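Local coordinates for protein Alpha/beta hydrolase (Streptomyces albidoflavus, PDB 6KSU) that probably acts as a penicillin-binding-protein-like cyclase that closes non-ribosomal peptides into macrolactams by heterochiral coupling, at residues V51-A56 with P367-D372; A65-G70 with R239-D244; T89-M94 with L290-C295; H214-G219 with A247-A252; E402-H407 with F414-S419. All coordinates share one frame; numbering follows the deposited sequence.

Contact 1: V51-A56 with P367-D372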
# COMPACT_ATOMS: atom_id res chain seq x y z
N VAL A 51 4.99 17.80 -6.42
CA VAL A 51 3.73 18.37 -5.95
C VAL A 51 3.02 19.02 -7.12
O VAL A 51 3.59 19.91 -7.77
CB VAL A 51 3.95 19.42 -4.85
CG1 VAL A 51 2.62 19.89 -4.29
CG2 VAL A 51 4.88 18.87 -3.78
N TYR A 52 1.80 18.57 -7.41
CA TYR A 52 0.93 19.27 -8.34
C TYR A 52 -0.06 20.09 -7.52
O TYR A 52 -0.75 19.55 -6.65
CB TYR A 52 0.22 18.30 -9.28
CG TYR A 52 -0.73 18.97 -10.25
CD1 TYR A 52 -0.28 19.55 -11.45
CD2 TYR A 52 -2.08 19.04 -9.96
CE1 TYR A 52 -1.19 20.16 -12.33
CE2 TYR A 52 -2.97 19.64 -10.80
CZ TYR A 52 -2.53 20.20 -11.99
OH TYR A 52 -3.48 20.78 -12.79
N ARG A 53 -0.10 21.39 -7.78
CA ARG A 53 -0.92 22.30 -6.99
C ARG A 53 -1.11 23.60 -7.76
O ARG A 53 -0.15 24.14 -8.33
CB ARG A 53 -0.28 22.56 -5.62
CG ARG A 53 -0.70 23.88 -5.00
CD ARG A 53 -0.66 23.86 -3.49
NE ARG A 53 0.69 23.93 -2.96
CZ ARG A 53 0.98 24.46 -1.78
NH1 ARG A 53 0.02 24.97 -1.02
NH2 ARG A 53 2.24 24.48 -1.36
N ASP A 54 -2.35 24.08 -7.79
CA ASP A 54 -2.71 25.31 -8.50
C ASP A 54 -2.43 25.20 -9.99
O ASP A 54 -2.01 26.16 -10.64
CB ASP A 54 -2.00 26.51 -7.89
CG ASP A 54 -2.56 26.88 -6.53
OD1 ASP A 54 -1.76 27.12 -5.60
OD2 ASP A 54 -3.80 26.92 -6.41
N GLY A 55 -2.70 24.02 -10.55
CA GLY A 55 -2.54 23.76 -11.96
C GLY A 55 -1.12 23.54 -12.44
O GLY A 55 -0.91 23.33 -13.63
N ALA A 56 -0.12 23.58 -11.56
CA ALA A 56 1.24 23.42 -12.05
C ALA A 56 2.02 22.48 -11.14
O ALA A 56 1.67 22.25 -9.98
CB ALA A 56 1.95 24.76 -12.17
N PRO A 367 2.57 21.64 6.59
CA PRO A 367 1.56 22.67 6.89
C PRO A 367 2.11 24.09 6.88
O PRO A 367 1.36 25.02 6.56
CB PRO A 367 1.06 22.27 8.28
CG PRO A 367 1.13 20.78 8.24
CD PRO A 367 2.38 20.45 7.44
N GLU A 368 3.39 24.29 7.17
CA GLU A 368 3.95 25.64 7.10
C GLU A 368 4.13 26.14 5.66
O GLU A 368 4.74 27.19 5.46
CB GLU A 368 5.26 25.72 7.89
CG GLU A 368 6.52 25.30 7.17
CD GLU A 368 7.66 25.03 8.15
OE1 GLU A 368 7.37 24.66 9.31
OE2 GLU A 368 8.83 25.19 7.74
N ALA A 369 3.56 25.45 4.66
CA ALA A 369 3.36 26.01 3.33
C ALA A 369 1.94 25.78 2.82
O ALA A 369 1.72 25.82 1.60
CB ALA A 369 4.38 25.46 2.34
N GLY A 370 0.97 25.55 3.71
CA GLY A 370 -0.41 25.35 3.33
C GLY A 370 -0.78 23.94 2.89
O GLY A 370 -1.93 23.71 2.50
N LEU A 371 0.16 23.00 2.96
CA LEU A 371 -0.06 21.61 2.55
C LEU A 371 -0.29 20.75 3.78
O LEU A 371 0.62 20.09 4.28
CB LEU A 371 1.12 21.09 1.74
CG LEU A 371 1.23 21.53 0.30
CD1 LEU A 371 1.94 20.46 -0.50
CD2 LEU A 371 -0.15 21.76 -0.23
N ASP A 372 -1.53 20.73 4.26
CA ASP A 372 -1.89 19.98 5.46
C ASP A 372 -2.43 18.61 5.07
O ASP A 372 -3.64 18.36 5.02
CB ASP A 372 -2.90 20.78 6.30
CG ASP A 372 -4.01 21.40 5.45
OD1 ASP A 372 -3.82 21.59 4.22
OD2 ASP A 372 -5.08 21.70 6.03

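Contact 2: A65-G70 with R239-D244. With SO4 (sulfate ion), chain C.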
# COMPACT_ATOMS: atom_id res chain seq x y z
N ALA A 65 21.38 8.16 -6.39
CA ALA A 65 20.66 6.97 -6.81
C ALA A 65 21.31 5.72 -6.26
O ALA A 65 20.63 4.74 -5.93
CB ALA A 65 20.60 6.89 -8.33
N SER A 66 22.64 5.74 -6.17
CA SER A 66 23.42 4.67 -5.58
C SER A 66 24.59 5.31 -4.83
O SER A 66 25.14 6.33 -5.28
CB SER A 66 23.92 3.68 -6.66
OG SER A 66 24.81 2.71 -6.15
N VAL A 67 24.90 4.79 -3.66
CA VAL A 67 26.09 5.30 -2.99
C VAL A 67 27.33 4.70 -3.61
O VAL A 67 28.34 5.39 -3.76
CB VAL A 67 26.04 5.05 -1.48
CG1 VAL A 67 27.41 5.29 -0.85
CG2 VAL A 67 25.04 5.98 -0.84
N ARG A 68 27.26 3.41 -3.99
CA ARG A 68 28.35 2.73 -4.67
C ARG A 68 28.78 3.49 -5.91
O ARG A 68 29.90 4.02 -5.99
CB ARG A 68 27.92 1.32 -5.05
CG ARG A 68 27.23 0.55 -3.99
CD ARG A 68 27.05 -0.88 -4.45
NE ARG A 68 27.20 -1.83 -3.35
CZ ARG A 68 26.85 -3.11 -3.42
NH1 ARG A 68 26.34 -3.59 -4.53
NH2 ARG A 68 27.03 -3.91 -2.37
N THR A 69 27.89 3.55 -6.91
CA THR A 69 27.99 4.51 -8.00
C THR A 69 28.07 5.88 -7.36
O THR A 69 27.70 6.04 -6.20
CB THR A 69 26.75 4.42 -8.92
OG1 THR A 69 26.52 3.05 -9.30
CG2 THR A 69 26.91 5.24 -10.15
N GLY A 70 28.53 6.89 -8.05
CA GLY A 70 28.16 8.13 -7.40
C GLY A 70 26.89 8.75 -7.91
O GLY A 70 26.64 9.93 -7.62
N ARG A 239 27.04 6.62 6.93
CA ARG A 239 26.00 6.94 5.96
C ARG A 239 25.31 5.63 5.59
O ARG A 239 25.90 4.55 5.71
CB ARG A 239 26.57 7.62 4.70
CG ARG A 239 27.23 6.64 3.72
CD ARG A 239 27.97 7.35 2.59
NE ARG A 239 29.15 6.62 2.12
CZ ARG A 239 29.84 6.93 1.02
NH1 ARG A 239 29.46 7.95 0.26
NH2 ARG A 239 30.90 6.22 0.67
N ALA A 240 24.06 5.74 5.12
CA ALA A 240 23.33 4.56 4.67
C ALA A 240 24.06 3.91 3.50
O ALA A 240 24.52 4.60 2.59
CB ALA A 240 21.89 4.95 4.29
N GLU A 241 24.19 2.59 3.51
CA GLU A 241 24.86 1.90 2.42
C GLU A 241 23.87 0.98 1.72
O GLU A 241 22.80 0.67 2.25
CB GLU A 241 26.09 1.11 2.92
CG GLU A 241 26.68 0.08 1.91
CD GLU A 241 27.23 0.68 0.60
OE1 GLU A 241 26.44 1.13 -0.27
OE2 GLU A 241 28.47 0.70 0.44
N HIS A 242 24.22 0.59 0.49
CA HIS A 242 23.45 -0.36 -0.32
C HIS A 242 22.89 -1.50 0.52
O HIS A 242 23.59 -2.07 1.37
CB HIS A 242 24.33 -0.92 -1.44
CG HIS A 242 23.66 -1.97 -2.26
ND1 HIS A 242 22.78 -1.67 -3.28
CD2 HIS A 242 23.74 -3.32 -2.22
CE1 HIS A 242 22.35 -2.79 -3.83
NE2 HIS A 242 22.92 -3.81 -3.20
N VAL A 243 21.62 -1.82 0.30
CA VAL A 243 20.98 -2.98 0.92
C VAL A 243 20.33 -3.78 -0.19
O VAL A 243 19.67 -3.23 -1.08
CB VAL A 243 19.98 -2.58 2.03
CG1 VAL A 243 18.72 -1.98 1.46
CG2 VAL A 243 19.64 -3.77 2.92
N ASP A 244 20.57 -5.09 -0.17
CA ASP A 244 19.94 -5.98 -1.12
C ASP A 244 18.53 -6.30 -0.65
O ASP A 244 18.32 -6.61 0.53
CB ASP A 244 20.76 -7.26 -1.27
CG ASP A 244 21.87 -7.10 -2.27
OD1 ASP A 244 21.67 -6.36 -3.26
OD2 ASP A 244 22.96 -7.70 -2.05
S SO4 C . 29.24 -2.39 -0.53
O1 SO4 C . 29.83 -1.70 0.62
O2 SO4 C . 28.71 -3.67 -0.08
O3 SO4 C . 30.26 -2.61 -1.56
O4 SO4 C . 28.18 -1.57 -1.09

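Contact 3: T89-M94 with L290-C295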
# COMPACT_ATOMS: atom_id res chain seq x y z
N THR A 89 -2.19 -0.70 -10.69
CA THR A 89 -2.94 -1.91 -10.99
C THR A 89 -4.44 -1.66 -10.89
O THR A 89 -5.21 -2.09 -11.77
CB THR A 89 -2.51 -3.02 -10.03
OG1 THR A 89 -1.24 -3.51 -10.46
CG2 THR A 89 -3.55 -4.18 -10.05
N ALA A 90 -4.87 -0.96 -9.84
CA ALA A 90 -6.28 -0.60 -9.72
C ALA A 90 -6.69 0.27 -10.89
O ALA A 90 -7.77 0.09 -11.47
CB ALA A 90 -6.55 0.13 -8.42
N GLU A 91 -5.83 1.22 -11.26
CA GLU A 91 -6.13 2.08 -12.38
C GLU A 91 -6.24 1.27 -13.67
O GLU A 91 -7.13 1.50 -14.49
CB GLU A 91 -5.05 3.15 -12.47
CG GLU A 91 -5.28 4.36 -11.52
CD GLU A 91 -4.41 5.56 -11.94
OE1 GLU A 91 -3.35 5.32 -12.54
OE2 GLU A 91 -4.78 6.73 -11.69
N LEU A 92 -5.35 0.29 -13.84
CA LEU A 92 -5.40 -0.59 -14.99
C LEU A 92 -6.70 -1.39 -15.01
O LEU A 92 -7.38 -1.47 -16.04
CB LEU A 92 -4.18 -1.50 -14.95
CG LEU A 92 -4.02 -2.45 -16.12
CD1 LEU A 92 -4.11 -1.66 -17.41
CD2 LEU A 92 -2.68 -3.17 -16.01
N VAL A 93 -7.06 -1.98 -13.86
CA VAL A 93 -8.29 -2.76 -13.77
C VAL A 93 -9.50 -1.88 -14.10
O VAL A 93 -10.42 -2.30 -14.81
CB VAL A 93 -8.42 -3.40 -12.36
CG1 VAL A 93 -9.80 -4.00 -12.17
CG2 VAL A 93 -7.37 -4.45 -12.15
N MET A 94 -9.51 -0.65 -13.57
CA MET A 94 -10.65 0.22 -13.81
C MET A 94 -10.78 0.60 -15.28
O MET A 94 -11.90 0.83 -15.75
CB MET A 94 -10.56 1.48 -12.95
CG MET A 94 -10.75 1.24 -11.47
SD MET A 94 -12.24 0.30 -11.01
CE MET A 94 -13.44 1.62 -10.98
N LEU A 290 -14.19 8.25 -9.29
CA LEU A 290 -15.04 8.34 -8.12
C LEU A 290 -15.17 6.99 -7.42
O LEU A 290 -15.17 6.92 -6.19
CB LEU A 290 -16.42 8.88 -8.50
CG LEU A 290 -17.41 9.00 -7.34
CD1 LEU A 290 -16.91 9.96 -6.27
CD2 LEU A 290 -18.81 9.39 -7.83
N ALA A 291 -15.22 5.92 -8.20
CA ALA A 291 -15.27 4.57 -7.62
C ALA A 291 -14.00 4.23 -6.83
O ALA A 291 -14.07 3.71 -5.70
CB ALA A 291 -15.51 3.56 -8.73
N MET A 292 -12.82 4.52 -7.41
CA MET A 292 -11.55 4.28 -6.71
C MET A 292 -11.50 5.00 -5.38
O MET A 292 -10.90 4.50 -4.41
CB MET A 292 -10.38 4.72 -7.59
CG MET A 292 -10.28 3.87 -8.82
SD MET A 292 -8.76 4.09 -9.71
CE MET A 292 -7.56 3.71 -8.41
N ARG A 293 -12.13 6.17 -5.32
CA ARG A 293 -12.20 7.03 -4.15
C ARG A 293 -13.31 6.64 -3.17
O ARG A 293 -13.25 7.01 -2.00
CB ARG A 293 -12.43 8.47 -4.62
CG ARG A 293 -12.20 9.52 -3.61
CD ARG A 293 -11.83 10.84 -4.26
NE ARG A 293 -12.88 11.54 -5.00
CZ ARG A 293 -12.73 12.04 -6.23
NH1 ARG A 293 -11.60 11.88 -6.89
NH2 ARG A 293 -13.74 12.68 -6.80
N THR A 294 -14.35 5.93 -3.63
CA THR A 294 -15.51 5.67 -2.77
C THR A 294 -15.22 4.48 -1.84
O THR A 294 -15.03 3.36 -2.30
CB THR A 294 -16.76 5.41 -3.60
OG1 THR A 294 -16.99 6.54 -4.45
CG2 THR A 294 -17.99 5.22 -2.70
N CYS A 295 -15.19 4.74 -0.54
CA CYS A 295 -14.78 3.71 0.40
C CYS A 295 -15.89 2.68 0.60
O CYS A 295 -17.09 2.97 0.46
CB CYS A 295 -14.39 4.33 1.74
SG CYS A 295 -12.88 5.35 1.60

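Contact 4: H214-G219 with A247-A252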
# COMPACT_ATOMS: atom_id res chain seq x y z
N HIS A 214 11.24 -6.82 -11.38
CA HIS A 214 11.59 -7.95 -12.23
C HIS A 214 10.68 -7.98 -13.44
O HIS A 214 9.46 -7.99 -13.30
CB HIS A 214 11.47 -9.28 -11.48
CG HIS A 214 12.20 -9.31 -10.17
ND1 HIS A 214 13.57 -9.30 -10.09
CD2 HIS A 214 11.74 -9.34 -8.90
CE1 HIS A 214 13.93 -9.33 -8.81
NE2 HIS A 214 12.83 -9.35 -8.07
N ASP A 215 11.29 -8.04 -14.62
CA ASP A 215 10.56 -8.19 -15.88
C ASP A 215 10.88 -9.55 -16.48
O ASP A 215 11.99 -9.74 -17.01
CB ASP A 215 10.92 -7.06 -16.84
CG ASP A 215 10.00 -6.99 -18.04
OD1 ASP A 215 9.27 -7.97 -18.28
OD2 ASP A 215 10.03 -5.97 -18.78
N PRO A 216 9.97 -10.52 -16.43
CA PRO A 216 10.26 -11.86 -16.97
C PRO A 216 10.11 -11.96 -18.48
O PRO A 216 10.29 -13.06 -19.02
CB PRO A 216 9.22 -12.75 -16.27
CG PRO A 216 8.06 -11.83 -16.03
CD PRO A 216 8.62 -10.44 -15.84
N ARG A 217 9.80 -10.88 -19.18
CA ARG A 217 9.66 -11.04 -20.63
C ARG A 217 11.00 -10.80 -21.31
O ARG A 217 11.80 -9.98 -20.85
CB ARG A 217 8.62 -10.08 -21.19
CG ARG A 217 7.27 -10.07 -20.48
CD ARG A 217 6.53 -8.77 -20.75
NE ARG A 217 7.30 -7.62 -20.29
CZ ARG A 217 7.05 -6.36 -20.60
NH1 ARG A 217 6.04 -6.05 -21.41
NH2 ARG A 217 7.83 -5.39 -20.11
N PRO A 218 11.31 -11.50 -22.41
CA PRO A 218 12.49 -11.09 -23.19
C PRO A 218 12.34 -9.66 -23.66
O PRO A 218 13.18 -8.82 -23.34
CB PRO A 218 12.52 -12.10 -24.34
CG PRO A 218 11.13 -12.61 -24.44
CD PRO A 218 10.56 -12.59 -23.06
N GLY A 219 11.24 -9.37 -24.34
CA GLY A 219 10.91 -8.00 -24.69
C GLY A 219 11.72 -7.53 -25.87
O GLY A 219 11.85 -8.24 -26.87
N ALA A 247 12.85 -9.72 -3.75
CA ALA A 247 11.44 -9.50 -4.04
C ALA A 247 11.02 -10.56 -5.04
O ALA A 247 11.55 -10.61 -6.15
CB ALA A 247 11.19 -8.09 -4.57
N SER A 248 10.10 -11.43 -4.63
CA SER A 248 9.69 -12.52 -5.49
C SER A 248 9.01 -11.98 -6.75
O SER A 248 8.37 -10.92 -6.73
CB SER A 248 8.76 -13.48 -4.75
OG SER A 248 7.40 -13.12 -4.91
N LEU A 249 9.17 -12.72 -7.85
CA LEU A 249 8.59 -12.32 -9.12
C LEU A 249 7.07 -12.20 -9.04
O LEU A 249 6.49 -11.26 -9.60
CB LEU A 249 8.98 -13.34 -10.20
CG LEU A 249 8.32 -13.06 -11.55
CD1 LEU A 249 8.96 -11.81 -12.16
CD2 LEU A 249 8.39 -14.26 -12.50
N SER A 250 6.42 -13.12 -8.34
CA SER A 250 4.96 -13.16 -8.28
C SER A 250 4.34 -11.94 -7.61
O SER A 250 3.14 -11.73 -7.76
CB SER A 250 4.51 -14.43 -7.55
OG SER A 250 5.23 -14.56 -6.34
N LEU A 251 5.11 -11.14 -6.88
CA LEU A 251 4.53 -9.97 -6.24
C LEU A 251 4.28 -8.80 -7.20
O LEU A 251 3.70 -7.79 -6.78
CB LEU A 251 5.42 -9.51 -5.08
CG LEU A 251 5.25 -10.39 -3.83
CD1 LEU A 251 6.54 -10.58 -3.01
CD2 LEU A 251 4.11 -9.87 -2.95
N ALA A 252 4.63 -8.96 -8.48
CA ALA A 252 4.74 -7.83 -9.42
C ALA A 252 3.50 -6.96 -9.46
O ALA A 252 3.59 -5.73 -9.34
CB ALA A 252 5.06 -8.35 -10.82

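Contact 5: E402-H407 with F414-S419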
# COMPACT_ATOMS: atom_id res chain seq x y z
N GLU A 402 0.98 -16.36 12.50
CA GLU A 402 0.04 -16.79 13.51
C GLU A 402 0.33 -16.10 14.83
O GLU A 402 1.46 -15.69 15.11
CB GLU A 402 0.06 -18.32 13.70
CG GLU A 402 1.43 -18.92 13.97
CD GLU A 402 1.41 -20.43 13.88
OE1 GLU A 402 0.30 -21.00 13.77
OE2 GLU A 402 2.50 -21.05 13.92
N LEU A 403 -0.72 -15.96 15.63
CA LEU A 403 -0.65 -15.34 16.94
C LEU A 403 -1.50 -16.22 17.87
O LEU A 403 -2.44 -16.88 17.41
CB LEU A 403 -1.18 -13.90 16.86
CG LEU A 403 -0.47 -12.67 17.42
CD1 LEU A 403 1.02 -12.73 17.07
CD2 LEU A 403 -1.11 -11.41 16.83
N MET A 404 -1.15 -16.26 19.16
CA MET A 404 -1.96 -17.03 20.10
C MET A 404 -2.39 -16.17 21.27
O MET A 404 -1.58 -15.42 21.83
CB MET A 404 -1.21 -18.26 20.61
CG MET A 404 -0.79 -19.22 19.50
SD MET A 404 -0.37 -20.84 20.14
CE MET A 404 -1.12 -20.77 21.75
N VAL A 405 -3.66 -16.26 21.63
CA VAL A 405 -4.16 -15.61 22.83
C VAL A 405 -4.21 -16.68 23.90
O VAL A 405 -4.99 -17.62 23.80
CB VAL A 405 -5.53 -14.97 22.62
CG1 VAL A 405 -6.10 -14.55 23.97
CG2 VAL A 405 -5.40 -13.78 21.68
N THR A 406 -3.36 -16.53 24.90
CA THR A 406 -3.22 -17.50 25.96
C THR A 406 -3.51 -16.83 27.29
O THR A 406 -3.86 -15.65 27.36
CB THR A 406 -1.82 -18.12 25.97
OG1 THR A 406 -0.88 -17.14 26.44
CG2 THR A 406 -1.44 -18.58 24.57
N HIS A 407 -3.36 -17.61 28.35
CA HIS A 407 -3.40 -17.09 29.70
C HIS A 407 -2.40 -17.86 30.55
O HIS A 407 -1.96 -18.94 30.18
CB HIS A 407 -4.80 -17.14 30.33
CG HIS A 407 -5.41 -18.51 30.40
ND1 HIS A 407 -5.32 -19.42 29.38
CD2 HIS A 407 -6.17 -19.09 31.36
CE1 HIS A 407 -5.98 -20.52 29.71
NE2 HIS A 407 -6.51 -20.34 30.91
N PHE A 414 -2.32 -13.19 27.56
CA PHE A 414 -1.10 -12.93 26.81
C PHE A 414 -1.32 -13.17 25.32
O PHE A 414 -2.22 -13.88 24.90
CB PHE A 414 0.07 -13.79 27.31
CG PHE A 414 0.50 -13.42 28.69
CD1 PHE A 414 1.58 -12.57 28.89
CD2 PHE A 414 -0.21 -13.89 29.78
CE1 PHE A 414 1.97 -12.19 30.18
CE2 PHE A 414 0.16 -13.53 31.08
CZ PHE A 414 1.27 -12.68 31.28
N LEU A 415 -0.47 -12.52 24.53
CA LEU A 415 -0.38 -12.76 23.10
C LEU A 415 1.00 -13.35 22.82
O LEU A 415 2.01 -12.74 23.17
CB LEU A 415 -0.59 -11.45 22.34
CG LEU A 415 -1.06 -11.51 20.90
CD1 LEU A 415 -2.52 -11.79 20.88
CD2 LEU A 415 -0.77 -10.18 20.21
N THR A 416 1.04 -14.53 22.22
CA THR A 416 2.31 -15.19 21.95
C THR A 416 2.53 -15.26 20.44
O THR A 416 1.59 -15.20 19.63
CB THR A 416 2.37 -16.59 22.56
OG1 THR A 416 1.37 -17.42 21.95
CG2 THR A 416 2.10 -16.55 24.07
N ARG A 417 3.80 -15.38 20.07
CA ARG A 417 4.25 -15.15 18.71
C ARG A 417 5.62 -15.80 18.54
O ARG A 417 6.53 -15.53 19.34
CB ARG A 417 4.29 -13.64 18.45
CG ARG A 417 4.83 -13.22 17.11
CD ARG A 417 4.64 -11.71 16.96
NE ARG A 417 5.14 -11.24 15.68
CZ ARG A 417 5.64 -10.03 15.47
NH1 ARG A 417 5.69 -9.14 16.46
NH2 ARG A 417 6.08 -9.70 14.26
N GLU A 418 5.77 -16.61 17.48
CA GLU A 418 6.79 -17.65 17.39
C GLU A 418 8.17 -17.31 17.95
O GLU A 418 8.74 -18.09 18.73
CB GLU A 418 6.93 -18.10 15.93
CG GLU A 418 7.97 -19.20 15.73
CD GLU A 418 7.48 -20.35 14.87
OE1 GLU A 418 8.32 -21.17 14.44
OE2 GLU A 418 6.26 -20.43 14.64
N SER A 419 8.77 -16.19 17.57
CA SER A 419 10.12 -15.93 18.05
C SER A 419 10.20 -14.66 18.87
O SER A 419 11.29 -14.09 19.02
CB SER A 419 11.11 -15.86 16.88
OG SER A 419 10.93 -16.97 16.01

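Contact 1: V51-A56 with P367-D372
Arg53 reaches across from the end of strand 46-53 and grips the backbone carbonyl of Ala369. NH1 of Arg53 lies 3.2 Å and NH2 3.3 Å from Ala369 O. The two terminal nitrogens, NH1 and NH2, hold the one oxygen end-on, and it sits almost in the guanidinium plane. CG of Arg53 is anti to the backbone N (chi1 155°). The chain then turns at chi3 (75°), and this bend sets the flat group against the side of Leu371. One face of the guanidinium is covered by Leu371, whose CD2 stands 3.3 Å from Arg53 CZ, over the centre of the group. The bonds at the edge and the methyl on the face together restrict its rotation. The other branch of Leu371 meets Val51 tip to tip, with CD1 3.9 Å from Val51 CG1. Leu371 also packs on Leu344 and Leu346 of the next strand, which continues this apolar layer. A weak, long ion pair links Arg53 to Glu27 of the N-terminal helix. Arg53 also opens a type I' turn that ends at Ala56. The contact joins this hairpin turn (46-53/56-63), at the edge of the sheet of a beta-lactamase-type fold, to the loop after helix 355-365.

Contact 2: A65-G70 with R239-D244
Val67 meets the flat end of Arg239 with one methyl. Its CG1 lies 3.5 Å from Arg239 CZ, over the centre of one guanidinium face. CG1 is anti to the backbone N (chi1 167°), which leaves CG2 on the other side, 3.7 Å from Ala240 O. The backbone N of Val67 is held by a hydrogen bond to His231, on the strand that pairs with 241-242. Val67 and Arg68 belong to the loop that follows strand 56-63. They lie over the two-stranded antiparallel ribbon of 231-232 and 241-242, at the surface of the beta-lactamase-type domain. The side chain of Arg68 reaches His242, bending at chi3. Its guanidinium lies flat on the imidazole, with centres 3.8 Å apart and planes at 25°. The stack is offset. CD2 of His242 lies over the guanidinium toward its rim, 3.3 Å from Arg68 CZ, and NH1 of Arg68 lies over the ring toward the ring's rim. NE2 of His242 also donates to Asp244 OD1 over 2.8 Å, from above the carboxylate plane, which would help hold the ring in place. A sulfate ion, probably from the crystallisation liquor, takes hydrogen bonds from Arg68. One of them, the weak bond from NH2 to sulfate O2, is 2.9 Å long. The carboxylate of Glu241 also lies beside this sulfate, and its plane stands 72° from the Arg68 guanidinium.

Contact 3: T89-M94 with L290-C295
Ala90 and Met292 mark the closest approach of two helical segments, with their CA atoms 7.8 Å apart. Residues 89-94 lie inside helix 85-98. Residues 290-293 form the last turn of helix 286-293, and Thr294 is the first residue to leave helical geometry. No hydrogen bond crosses between the segments, so side chains alone make the contact. Met292 does most of the work. Its CG is anti to the carbonyl carbon (chi1 -65°), and the chain runs on before it bends at chi3 (56°). The bend brings the methyl CE onto helix 85-98, 3.7 Å from Ala90 CB. CE also lies 3.9 Å from Glu91 CG, where the two side chains cross at about a right angle. The carboxylate of Glu91 turns to another partner and accepts a hydrogen bond from His271. Met94 passes Met292 in the opposite direction, alongside it, with the two CG atoms 3.8 Å apart. Met94 is bent at both chi2 and chi3, and its methyl CE ends 3.6 Å from Ala291 CB. The two methionines thus lie side by side, and each sets its methyl against an alanine of the other helix. Helix 85-98 is also packed by helices 128-132, 176-189 and 194-206. A possible SxxK motif, as in penicillin-binding proteins, lies at the start of this helix, near the Ala90 side chain but not touching it. The contact is almost wholly apolar: it relies on shape and burial, and the flexible methionine chains fill the space between the helices.

Contact 4: H214-G219 with A247-A252
His214 makes the polar contact across the pair of loops. Its NE2 lies 2.6 Å from the backbone O of Ala247. The bond is weak because the angle at the hydrogen is only 119°. The oxygen stands at the edge of the imidazole, near its plane, and is also close to CD2. CG of His214 is anti to the carbonyl carbon (chi1 -51°), which swings the ring toward Ala247. The apolar contacts gather on Leu249. Its CD1 is 3.6 Å from His214 CB and 3.9 Å from Pro216 CD, so one methyl touches both the histidine CB and the proline ring. The second methyl, CD2, faces Pro216 CB at 4.1 Å. Pro216 and Ala252 both pack on Trp195 of helix 194-206, which joins the two loops to the domain behind them. Trp195 also donates a hydrogen bond to His214 O. Other polar bonds lie within each loop. Arg217 forms a side-on salt bridge with Asp215, NE to OD1 and NH2 to OD2, the latter at 2.6 Å. Asp215 OD1 accepts Arg217 NE on its syn lone pair and also takes the backbone N of Arg217, which makes an Asx turn. In the other loop the hydroxyls of Ser248 and Ser250 are hydrogen-bonded. The link between the loops rests on the apolar contacts of Leu249 and one weak, bent histidine bond, which would require a proton on NE2.

Contact 5: E402-H407 with F414-S419
Met404 pairs with Thr416 and Thr406 with Phe414 as hydrogen-bonded pairs of an antiparallel hairpin, with Val405 and Leu415 between them as a non-hydrogen-bonded pair. Thr416 N donates to Met404 O over 2.8 Å. Phe414 N donates to Thr406 O over 2.9 Å. On one face the buried side chains are Leu403, Val405 and Leu415. Leu415 CG is anti to the backbone N (chi1 -157°), and its two methyls part to serve both neighbours. CD1 meets Val405 CG2 at 3.6 Å, and CD2 meets Leu403 CD2 at the same separation. The other branch of Leu403, CD1, lies beside the aliphatic stem of Arg417, 3.7 Å from its CB. The opposite face carries Met404, Thr406, Phe414 and Thr416. Here Thr416 OG1 presses on Met404 CB at 3.0 Å, a tight contact. CG2 of Thr416 packs against the side chain of Thr406, which crosses it at about a right angle. Strand 394-398 lies beside 401-407, with Tyr396 on Val405. Strand 420-427 lies beside 413-417, with Tyr423 touching Leu415 and bonded to Arg417. The hairpin is thus the second and third strands of the closed eight-stranded antiparallel barrel.

Overall arrangement
Contacts 1 to 4 lie in the beta-lactamase-type domain, and contact 5 lies in the C-terminal barrel. Contact 1 closes the longest loop, and contacts 2, 3 and 4 nest inside it. Contact 5 follows in series, its centre about 45 Å from that of contact 1, on the opposite side of the chain's centre. Contact 1 lies at the seven-stranded sheet, while contact 3 joins two helices, with centres about 24 Å apart. Contacts 2 and 4 are at the surface, their centres about 23 Å apart, and their second segments, 239-244 and 247-252, adjoin in sequence. Contacts 3 and 4 do not touch, with nearest atoms about 5 Å apart. Along the sequence the barrel follows the beta-lactamase-type domain.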